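Local coordinates for Lin2960 protein (Listeria innocua, PDB 3OOP) that is of unknown function but, as a member of the MarR family, probably binds DNA and regulates transcription, at residues 41-46 against 79-84. Numbering follows the deposited sequence. Where two conformers were deposited one is given.
Sequences SVLEGI and ELIVRE
Ile81, the first residue of strand 81-84, packs its side chain against Leu43 and Ile46, which sit one turn apart on helix 37-49. Its CB points at the helix and divides into two branches. The short one, CG2, lies anti to the carbonyl carbon and does most of the work: Ile81 CG2 rests 3.8 Å from Leu43 CD2, and the distance from Ile81 CG2 to Ile46 CD1 is again 3.8 Å, so one methyl bridges both helix residues. The longer branch leaves through CG1, set between the backbone N and the carbonyl carbon (chi1 65°), and runs on extended to Ile81 CD1, which comes to 4.0 Å from Ile46 CD1. The side chains of Ile46 and Ile81 cross nearly at right angles, the tip of Ile46 lying against both the CG2 and CD1 methyls of Ile81. Leu43 reaches across with CD2 alone, and Leu43 CD2 also lies 4.2 Å from Leu80 CB. Leu80 follows Glu79, where a Schellman motif closes helix 65-77 and lets the chain turn into the strand. Around this seam, Leu97 of the neighbouring strand touches both Leu43 and Ile81, Leu95 lies on Ile46, and Leu75 of helix 65-77 packs on Ile81. The contact thus ties a helix of the winged helix-turn-helix domain to the first strand of its beta wing, at the base where that strand leaves the preceding helix. No hydrogen bond crosses between the two segments; all four touching residues are buried and meet through aliphatic carbon, which implies that dispersion and the exclusion of water hold them together.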
loop_
_atom_site.group_PDB
_atom_site.type_symbol
_atom_site.label_atom_id
_atom_site.label_comp_id
_atom_site.label_asym_id
_atom_site.label_seq_id
_atom_site.Cartn_x
_atom_site.Cartn_y
_atom_site.Cartn_z
ATOM N N SER A 41 -12.394 -8.833 16.395
ATOM C CA SER A 41 -12.844 -8.548 15.029
ATOM C C SER A 41 -14.263 -9.046 14.813
ATOM O O SER A 41 -15.112 -8.321 14.276
ATOM C CB SER A 41 -11.918 -9.186 13.993
ATOM O OG SER A 41 -10.627 -8.615 14.090
ATOM N N VAL A 42 -14.518 -10.278 15.236
ATOM C CA VAL A 42 -15.831 -10.883 15.057
ATOM C C VAL A 42 -16.871 -10.212 15.963
ATOM O O VAL A 42 -17.949 -9.850 15.498
ATOM C CB VAL A 42 -15.790 -12.420 15.222
ATOM C CG1 VAL A 42 -17.190 -12.993 15.205
ATOM C CG2 VAL A 42 -14.967 -13.042 14.091
ATOM N N LEU A 43 -16.535 -10.028 17.240
ATOM C CA LEU A 43 -17.429 -9.353 18.194
ATOM C C LEU A 43 -17.853 -7.965 17.735
ATOM O O LEU A 43 -19.045 -7.636 17.775
ATOM C CB LEU A 43 -16.759 -9.217 19.562
ATOM C CG LEU A 43 -17.047 -10.165 20.706
ATOM C CD1 LEU A 43 -16.313 -9.646 21.944
ATOM C CD2 LEU A 43 -18.554 -10.313 20.994
ATOM N N GLU A 44 -16.866 -7.156 17.334
ATOM C CA GLU A 44 -17.090 -5.804 16.807
ATOM C C GLU A 44 -18.046 -5.832 15.612
ATOM O O GLU A 44 -18.946 -4.990 15.497
ATOM C CB GLU A 44 -15.737 -5.176 16.414
ATOM C CG GLU A 44 -15.798 -4.042 15.391
ATOM C CD GLU A 44 -14.502 -3.897 14.606
ATOM O OE1 GLU A 44 -14.548 -3.962 13.359
ATOM O OE2 GLU A 44 -13.434 -3.731 15.225
ATOM N N GLY A 45 -17.828 -6.793 14.712
ATOM C CA GLY A 45 -18.676 -6.952 13.531
ATOM C C GLY A 45 -20.094 -7.313 13.913
ATOM O O GLY A 45 -21.046 -6.805 13.337
ATOM N N ILE A 46 -20.235 -8.211 14.883
ATOM C CA ILE A 46 -21.560 -8.566 15.393
ATOM C C ILE A 46 -22.249 -7.354 16.030
ATOM O O ILE A 46 -23.398 -7.054 15.704
ATOM C CB ILE A 46 -21.516 -9.790 16.349
ATOM C CG1 ILE A 46 -21.007 -11.028 15.596
ATOM C CG2 ILE A 46 -22.908 -10.070 16.922
ATOM C CD1 ILE A 46 -20.724 -12.263 16.476
ATOM N N GLU A 79 -20.104 -16.988 26.319
ATOM C CA GLU A 79 -21.430 -16.407 26.575
ATOM C C GLU A 79 -21.506 -14.927 26.210
ATOM O O GLU A 79 -22.191 -14.149 26.877
ATOM C CB GLU A 79 -21.855 -16.625 28.030
ATOM C CG GLU A 79 -21.495 -18.009 28.569
ATOM C CD GLU A 79 -22.045 -18.258 29.954
ATOM O OE1 GLU A 79 -21.298 -18.076 30.934
ATOM O OE2 GLU A 79 -23.228 -18.631 30.060
ATOM N N LEU A 80 -20.806 -14.552 25.140
ATOM C CA LEU A 80 -20.760 -13.157 24.685
ATOM C C LEU A 80 -21.751 -12.927 23.551
ATOM O O LEU A 80 -22.166 -11.798 23.290
ATOM C CB LEU A 80 -19.333 -12.771 24.251
ATOM C CG LEU A 80 -18.278 -12.897 25.366
ATOM C CD1 LEU A 80 -16.845 -12.684 24.845
ATOM C CD2 LEU A 80 -18.598 -11.956 26.521
ATOM N N ILE A 81 -22.132 -14.002 22.879
ATOM C CA ILE A 81 -23.085 -13.905 21.775
ATOM C C ILE A 81 -24.117 -15.023 21.883
ATOM O O ILE A 81 -23.933 -15.987 22.639
ATOM C CB ILE A 81 -22.387 -13.942 20.380
ATOM C CG1 ILE A 81 -21.701 -15.299 20.144
ATOM C CG2 ILE A 81 -21.406 -12.750 20.233
ATOM C CD1 ILE A 81 -21.169 -15.499 18.701
ATOM N N VAL A 82 -25.200 -14.881 21.132
ATOM C CA VAL A 82 -26.227 -15.902 21.068
ATOM C C VAL A 82 -26.510 -16.181 19.594
ATOM O O VAL A 82 -26.431 -15.272 18.756
ATOM C CB VAL A 82 -27.484 -15.482 21.891
ATOM C CG1 VAL A 82 -28.196 -14.292 21.262
ATOM C CG2 VAL A 82 -28.432 -16.651 22.097
ATOM N N ARG A 83 -26.784 -17.444 19.277
ATOM C CA ARG A 83 -27.080 -17.859 17.912
ATOM C C ARG A 83 -28.515 -18.372 17.872
ATOM O O ARG A 83 -28.838 -19.359 18.529
ATOM C CB ARG A 83 -26.088 -18.937 17.453
ATOM C CG ARG A 83 -26.282 -19.413 16.008
ATOM C CD ARG A 83 -25.006 -20.041 15.428
ATOM N NE ARG A 83 -24.547 -21.197 16.203
ATOM C CZ ARG A 83 -23.342 -21.757 16.086
ATOM N NH1 ARG A 83 -22.448 -21.270 15.232
ATOM N NH2 ARG A 83 -23.023 -22.806 16.836
ATOM N N GLU A 84 -29.373 -17.675 17.125
ATOM C CA GLU A 84 -30.813 -17.977 17.081
ATOM C C GLU A 84 -31.346 -18.051 15.643
ATOM O O GLU A 84 -30.749 -17.485 14.727
ATOM C CB GLU A 84 -31.608 -16.958 17.917
ATOM C CG GLU A 84 -31.012 -16.692 19.311
ATOM C CD GLU A 84 -32.031 -16.223 20.348
ATOM O OE1 GLU A 84 -33.146 -15.793 19.969
ATOM O OE2 GLU A 84 -31.708 -16.283 21.558
#